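Side-chain contacts in N-acetylglucosamine 2-epimerase (PDB 3GT5), which is probably a sugar isomerase of the N-acylglucosamine 2-epimerase family: residues Gly291-Phe296 with Gly300-Asp305; His249-Ala254 with Val279-Ser284; Arg356-Asp359 with Arg363-Asn366. One frame throughout, in Å; residues are numbered along the deposited sequence.

Contact 1 (Gly291-Phe296 with Gly300-Asp305)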
# COMPACT_ATOMS: atom_id res chain seq x y z
N GLY A 291 -15.07 -11.85 -6.64
CA GLY A 291 -14.26 -10.66 -6.32
C GLY A 291 -14.75 -9.99 -5.04
O GLY A 291 -15.91 -10.10 -4.69
N LEU A 292 -13.85 -9.28 -4.36
CA LEU A 292 -14.22 -8.52 -3.18
C LEU A 292 -14.66 -7.11 -3.58
O LEU A 292 -13.93 -6.37 -4.29
CB LEU A 292 -13.03 -8.43 -2.22
CG LEU A 292 -12.53 -9.71 -1.61
CD1 LEU A 292 -11.19 -9.42 -0.91
CD2 LEU A 292 -13.54 -10.25 -0.63
N CYS A 293 -15.87 -6.73 -3.13
CA CYS A 293 -16.39 -5.37 -3.33
C CYS A 293 -15.57 -4.32 -2.56
O CYS A 293 -14.86 -4.67 -1.61
CB CYS A 293 -17.85 -5.29 -2.87
SG CYS A 293 -18.93 -6.31 -3.91
N TYR A 294 -15.66 -3.07 -2.99
CA TYR A 294 -14.80 -2.00 -2.48
C TYR A 294 -15.15 -1.56 -1.05
O TYR A 294 -14.24 -1.28 -0.25
CB TYR A 294 -14.88 -0.80 -3.38
CG TYR A 294 -13.84 0.27 -3.17
CD1 TYR A 294 -12.47 -0.03 -3.11
CD2 TYR A 294 -14.21 1.60 -3.16
CE1 TYR A 294 -11.52 0.99 -3.01
CE2 TYR A 294 -13.28 2.62 -3.02
CZ TYR A 294 -11.94 2.31 -2.95
OH TYR A 294 -11.04 3.34 -2.88
N GLY A 295 -16.44 -1.48 -0.74
CA GLY A 295 -16.88 -0.81 0.49
C GLY A 295 -18.21 -1.30 1.01
O GLY A 295 -19.09 -1.71 0.22
N PHE A 296 -18.35 -1.33 2.32
CA PHE A 296 -19.64 -1.61 2.95
C PHE A 296 -19.88 -0.64 4.09
O PHE A 296 -18.95 -0.14 4.74
CB PHE A 296 -19.83 -3.09 3.35
CG PHE A 296 -18.81 -3.62 4.31
CD1 PHE A 296 -18.99 -3.52 5.67
CD2 PHE A 296 -17.69 -4.28 3.84
CE1 PHE A 296 -18.07 -4.08 6.56
CE2 PHE A 296 -16.73 -4.80 4.72
CZ PHE A 296 -16.91 -4.70 6.06
N GLY A 300 -23.58 -3.22 7.23
CA GLY A 300 -23.14 -4.35 6.40
C GLY A 300 -23.44 -4.20 4.92
O GLY A 300 -22.98 -5.01 4.10
N THR A 301 -24.24 -3.21 4.54
CA THR A 301 -24.71 -3.14 3.17
C THR A 301 -23.59 -2.64 2.27
O THR A 301 -22.93 -1.64 2.58
CB THR A 301 -25.92 -2.17 3.02
OG1 THR A 301 -27.00 -2.66 3.81
CG2 THR A 301 -26.37 -2.08 1.55
N ILE A 302 -23.39 -3.33 1.14
CA ILE A 302 -22.38 -2.88 0.17
C ILE A 302 -22.70 -1.47 -0.32
O ILE A 302 -23.81 -1.20 -0.83
CB ILE A 302 -22.23 -3.88 -1.01
CG1 ILE A 302 -21.79 -5.25 -0.51
CG2 ILE A 302 -21.28 -3.31 -2.09
CD1 ILE A 302 -20.48 -5.26 0.14
N CYS A 303 -21.74 -0.55 -0.19
CA CYS A 303 -21.96 0.81 -0.63
C CYS A 303 -21.19 1.14 -1.90
O CYS A 303 -21.46 2.16 -2.54
CB CYS A 303 -21.64 1.81 0.49
SG CYS A 303 -19.96 1.64 1.14
N ASP A 304 -20.24 0.28 -2.27
CA ASP A 304 -19.52 0.42 -3.52
C ASP A 304 -19.15 -0.99 -3.95
O ASP A 304 -18.35 -1.68 -3.29
CB ASP A 304 -18.30 1.39 -3.34
CG ASP A 304 -17.62 1.74 -4.64
OD1 ASP A 304 -17.77 1.00 -5.63
OD2 ASP A 304 -16.90 2.78 -4.68
N ASP A 305 -19.78 -1.44 -5.03
CA ASP A 305 -19.54 -2.77 -5.52
C ASP A 305 -18.48 -2.86 -6.62
O ASP A 305 -18.32 -3.96 -7.14
CB ASP A 305 -20.82 -3.47 -5.95
CG ASP A 305 -21.44 -2.88 -7.19
OD1 ASP A 305 -21.16 -1.73 -7.55
OD2 ASP A 305 -22.24 -3.63 -7.81
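A classic beta bulge marks the hairpin of strands 295-296 and 302-308: C303 and D304 both face G295, and since F296 pairs with I302 the register slips by one residue. G295 N donates to D304 O over 3.2 Å. In return, G295 O takes the N-H of C303 (N to O 2.9 Å), and more weakly that of D304. Within the bulge, C303 SG comes within 3.4 Å of G295 C. On one face of the hairpin, I302 CD1 lies between two partners, at 3.9 Å from F296 CB and 4.0 Å from C293 CB. On the other side, the Y294 ring and the D304 carboxylate stand steeply to each other, planes 75° apart, with OD2 of D304 3.3 Å from CD2 of Y294. CG of Y294 is anti to its backbone N (chi1 -167°), which sends the ring past D304 toward Y308, on which it stacks. D304 OD1 itself is bound by D306 N. Helix 309-326 covers L292 and Y294, while R283 of helix 269-284 lies against the F296 ring.

Contact 2 (His249-Ala254 with Val279-Ser284)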
# COMPACT_ATOMS: atom_id res chain seq x y z
N HIS A 249 -8.62 -2.81 3.41
CA HIS A 249 -7.80 -2.35 4.56
C HIS A 249 -7.84 -3.29 5.74
O HIS A 249 -6.86 -3.36 6.50
CB HIS A 249 -8.13 -0.88 4.93
CG HIS A 249 -7.62 0.13 3.95
ND1 HIS A 249 -8.14 1.41 3.87
CD2 HIS A 249 -6.69 0.04 2.98
CE1 HIS A 249 -7.50 2.08 2.93
NE2 HIS A 249 -6.62 1.27 2.36
N GLN A 250 -8.93 -4.05 5.88
CA GLN A 250 -9.03 -5.02 6.96
C GLN A 250 -8.03 -6.15 6.67
O GLN A 250 -7.32 -6.63 7.58
CB GLN A 250 -10.45 -5.57 7.14
CG GLN A 250 -11.53 -4.53 7.06
CD GLN A 250 -11.35 -3.39 8.03
OE1 GLN A 250 -11.09 -3.63 9.22
NE2 GLN A 250 -11.58 -2.16 7.57
N THR A 251 -8.02 -6.61 5.41
CA THR A 251 -7.12 -7.69 5.02
C THR A 251 -5.67 -7.23 4.99
O THR A 251 -4.76 -7.98 5.37
CB THR A 251 -7.55 -8.37 3.73
OG1 THR A 251 -7.43 -7.45 2.63
CG2 THR A 251 -9.02 -8.91 3.90
N GLU A 252 -5.45 -5.99 4.54
CA GLU A 252 -4.10 -5.42 4.58
C GLU A 252 -3.58 -5.37 6.00
O GLU A 252 -2.41 -5.69 6.23
CB GLU A 252 -4.11 -4.03 3.97
CG GLU A 252 -2.75 -3.37 3.83
CD GLU A 252 -2.71 -2.20 2.83
OE1 GLU A 252 -3.76 -1.80 2.21
OE2 GLU A 252 -1.61 -1.64 2.63
N TRP A 253 -4.41 -4.97 6.95
CA TRP A 253 -3.98 -5.03 8.36
C TRP A 253 -3.70 -6.47 8.82
O TRP A 253 -2.75 -6.72 9.58
CB TRP A 253 -5.03 -4.39 9.27
CG TRP A 253 -4.83 -2.95 9.50
CD1 TRP A 253 -5.63 -1.91 9.10
CD2 TRP A 253 -3.72 -2.35 10.18
NE1 TRP A 253 -5.10 -0.72 9.49
CE2 TRP A 253 -3.93 -0.96 10.18
CE3 TRP A 253 -2.56 -2.87 10.80
CZ2 TRP A 253 -3.02 -0.04 10.76
CZ3 TRP A 253 -1.66 -1.96 11.39
CH2 TRP A 253 -1.91 -0.58 11.38
N ALA A 254 -4.53 -7.43 8.39
CA ALA A 254 -4.30 -8.82 8.74
C ALA A 254 -2.90 -9.26 8.28
O ALA A 254 -2.16 -9.92 9.04
CB ALA A 254 -5.36 -9.73 8.15
N VAL A 279 -14.25 -11.53 8.90
CA VAL A 279 -15.39 -10.63 8.76
C VAL A 279 -15.37 -9.86 7.46
O VAL A 279 -16.41 -9.79 6.77
CB VAL A 279 -15.46 -9.64 9.95
CG1 VAL A 279 -16.52 -8.56 9.68
CG2 VAL A 279 -15.74 -10.42 11.22
N ALA A 280 -14.21 -9.32 7.08
CA ALA A 280 -14.09 -8.53 5.85
C ALA A 280 -14.48 -9.32 4.60
O ALA A 280 -15.22 -8.81 3.74
CB ALA A 280 -12.65 -7.95 5.70
N VAL A 281 -13.99 -10.54 4.47
CA VAL A 281 -14.28 -11.30 3.24
C VAL A 281 -15.74 -11.81 3.28
O VAL A 281 -16.36 -11.88 2.21
CB VAL A 281 -13.24 -12.44 2.93
CG1 VAL A 281 -11.87 -11.81 2.83
CG2 VAL A 281 -13.26 -13.56 4.02
N ALA A 282 -16.28 -12.13 4.46
CA ALA A 282 -17.70 -12.55 4.58
C ALA A 282 -18.63 -11.44 4.08
O ALA A 282 -19.62 -11.67 3.35
CB ALA A 282 -18.06 -12.93 6.04
N ARG A 283 -18.35 -10.24 4.53
CA ARG A 283 -19.16 -9.10 4.15
C ARG A 283 -19.00 -8.66 2.72
O ARG A 283 -19.94 -8.07 2.18
CB ARG A 283 -18.84 -7.90 5.02
CG ARG A 283 -19.10 -8.12 6.48
CD ARG A 283 -20.39 -7.44 7.03
NE ARG A 283 -20.36 -7.66 8.48
CZ ARG A 283 -19.99 -6.78 9.44
NH1 ARG A 283 -19.72 -5.50 9.21
NH2 ARG A 283 -19.96 -7.21 10.69
N SER A 284 -17.83 -8.89 2.10
CA SER A 284 -17.55 -8.23 0.80
C SER A 284 -17.37 -9.14 -0.42
O SER A 284 -17.35 -8.63 -1.50
CB SER A 284 -16.31 -7.31 0.91
OG SER A 284 -15.17 -8.12 1.17
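Q250 and T251 both reach A280 by first torsions that lay a carbon branch beside their own backbone N. In Q250 it is CG that takes this place (chi1 -43°): CB meets the methyl by its position on the helix, chi1 sets CG beside it, and a bend at chi2 turns the amide away from the interface. T251, with chi1 at 66°, has its methyl CG2 anti to the carbonyl carbon and directed at the partner helix, and OG1 between N and the carbonyl carbon. The A280 methyl is thus met by Q250 CB at 3.5 Å, with Q250 CG close behind at 3.8 Å from the same CB. T251 CG2 lies 4.2 Å from A280 CB and is equally far from V281 CG1, bridging two successive residues of the other helix. No hydrogen bond crosses here; the contact is aliphatic and buried.

Helices 247-263 and 269-284 form an antiparallel helical hairpin, the building unit of the alpha/alpha barrel expected of this family. Their short segments run at 155° to each other, with the axes 9.6 Å apart at closest approach and the small side chain of A280 facing Q250 where the backbones come nearest.

The polar ends find partners away from the interface. The Q250 amide spans V217 N and Q246 O, which fixes its rotation, with OE1 accepting and NE2 donating. T251 OG1 pairs with S315 OG of helix 309-326, holding the threonine so that its methyl faces A280 and V281. Near the end of helix 269-284, S284 OG donates to A280 O across 2.7 Å, tilted from the carbonyl plane, a bond that backs the weak one from S284 N to the same oxygen.

Contact 3 (Arg356-Asp359 with Arg363-Asn366)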
# COMPACT_ATOMS: atom_id res chain seq x y z
N ARG A 356 -6.98 -1.25 -13.01
CA ARG A 356 -7.22 -0.62 -11.70
C ARG A 356 -8.56 -1.06 -11.06
O ARG A 356 -8.61 -1.41 -9.89
CB ARG A 356 -7.09 0.89 -11.76
CG ARG A 356 -7.21 1.60 -10.41
CD ARG A 356 -6.98 3.10 -10.49
NE ARG A 356 -8.18 3.79 -11.00
CZ ARG A 356 -9.17 4.27 -10.25
NH1 ARG A 356 -10.20 4.86 -10.85
NH2 ARG A 356 -9.14 4.19 -8.92
N LEU A 357 -9.64 -1.05 -11.82
CA LEU A 357 -10.92 -1.44 -11.29
C LEU A 357 -11.88 -1.89 -12.37
O LEU A 357 -11.66 -1.62 -13.55
CB LEU A 357 -11.52 -0.27 -10.49
CG LEU A 357 -12.18 0.85 -11.29
CD1 LEU A 357 -12.95 1.79 -10.31
CD2 LEU A 357 -11.14 1.60 -12.07
N LEU A 358 -12.89 -2.63 -11.96
CA LEU A 358 -13.97 -3.04 -12.83
C LEU A 358 -15.25 -2.65 -12.09
O LEU A 358 -15.25 -2.49 -10.84
CB LEU A 358 -13.93 -4.54 -13.06
CG LEU A 358 -12.61 -5.11 -13.63
CD1 LEU A 358 -12.68 -6.64 -13.53
CD2 LEU A 358 -12.41 -4.61 -15.08
N ASP A 359 -16.34 -2.54 -12.83
CA ASP A 359 -17.61 -2.32 -12.16
C ASP A 359 -18.11 -3.64 -11.53
O ASP A 359 -17.45 -4.68 -11.59
CB ASP A 359 -18.61 -1.62 -13.09
CG ASP A 359 -19.22 -2.56 -14.12
OD1 ASP A 359 -18.90 -3.75 -14.12
OD2 ASP A 359 -20.05 -2.08 -14.93
N ARG A 363 -16.96 -5.32 -15.61
CA ARG A 363 -16.68 -4.58 -16.85
C ARG A 363 -15.71 -3.44 -16.62
O ARG A 363 -15.76 -2.77 -15.60
CB ARG A 363 -17.97 -4.04 -17.44
CG ARG A 363 -18.96 -5.14 -17.84
CD ARG A 363 -20.26 -4.54 -18.44
NE ARG A 363 -20.76 -3.53 -17.51
CZ ARG A 363 -21.91 -2.87 -17.61
NH1 ARG A 363 -22.75 -3.08 -18.62
NH2 ARG A 363 -22.22 -2.01 -16.64
N LYS A 364 -14.86 -3.20 -17.61
CA LYS A 364 -13.94 -2.07 -17.63
C LYS A 364 -14.65 -0.73 -17.74
O LYS A 364 -15.58 -0.59 -18.51
CB LYS A 364 -13.04 -2.17 -18.87
CG LYS A 364 -12.24 -3.46 -18.98
CD LYS A 364 -10.95 -3.36 -18.24
CE LYS A 364 -10.06 -2.23 -18.77
NZ LYS A 364 -9.88 -2.26 -20.25
N TYR A 365 -14.17 0.26 -17.01
CA TYR A 365 -14.64 1.63 -17.17
C TYR A 365 -13.97 2.37 -18.33
O TYR A 365 -14.62 3.15 -19.04
CB TYR A 365 -14.44 2.45 -15.89
CG TYR A 365 -15.45 2.16 -14.80
CD1 TYR A 365 -16.76 2.66 -14.88
CD2 TYR A 365 -15.11 1.41 -13.68
CE1 TYR A 365 -17.67 2.42 -13.88
CE2 TYR A 365 -16.04 1.14 -12.68
CZ TYR A 365 -17.31 1.66 -12.78
OH TYR A 365 -18.21 1.42 -11.78
N ASN A 366 -12.66 2.17 -18.50
CA ASN A 366 -11.87 2.89 -19.51
C ASN A 366 -10.51 2.22 -19.64
O ASN A 366 -10.30 1.13 -19.07
CB ASN A 366 -11.74 4.40 -19.19
CG ASN A 366 -11.07 4.65 -17.87
OD1 ASN A 366 -10.10 3.99 -17.53
ND2 ASN A 366 -11.63 5.58 -17.09
O HOH W 1 -11.78 0.25 -15.71
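D359 and R363 meet through a salt bridge in which two nitrogens of the guanidinium converge on a single carboxylate oxygen. R363 NH2 approaches D359 OD2 at 2.8 Å, nearly in line with its C-O bond, and NE comes in on the syn side at 3.0 Å from the same OD2. Both bonds lie in the guanidinium plane, which is turned 36° from the carboxylate. A bend at chi3 (-52°) in the otherwise extended arginine chain brings this NE-NH2 edge round to the acid. The other oxygen, OD1, receives the backbone N of R363 at 2.9 Å, from above the carboxylate plane. D359 N in turn donates to R363 O at 2.8 Å, so backbone and side chain together close the three-residue loop between the two segments.

Next to this site the Y365 ring runs along the 357-359 backbone. Its CD2 is 3.8 Å from L357 CG, and its OH lies 3.3 Å from D359 CB; that hydroxyl is hydrogen-bonded to D306 of the neighbouring strand. A water accepts from Y365 N and donates to L357 O, bridging the two backbones. On K364, the aliphatic CD packs on L358 CD2, while NZ forms a salt bridge with D39 and a cation-pi contact with Y355.

The D359 carboxylate is held through both oxygens, with two N-H groups on OD2 and one on OD1. These bonds tie the loop 363-366 back to the end of strand 357-358, and the nearby positive charge would be expected to favour the ionised form of the acid.

Along the chain the three contacts follow in series, and none nests in or crosses another. Contact 2 comes first and closes the longest loop, 24 residues, mostly the remainder of helices 247-263 and 269-284 and the short turn joining them. Contact 1 opens soon after the second of these and closes a three-residue turn; the two touch where C293 N probably hydrogen-bonds S284 O (2.9 Å), which ties the start of the hairpin to the end of helix 269-284. Beyond helices 309-326 and 329-346, contact 3 closes another three-residue loop. It does not touch contact 1, but both reach one antiparallel sheet, in which strand 302-308 lies between 295-296 and 357-358. Contacts 2 and 3 stay apart, their centres about 22 Å from each other.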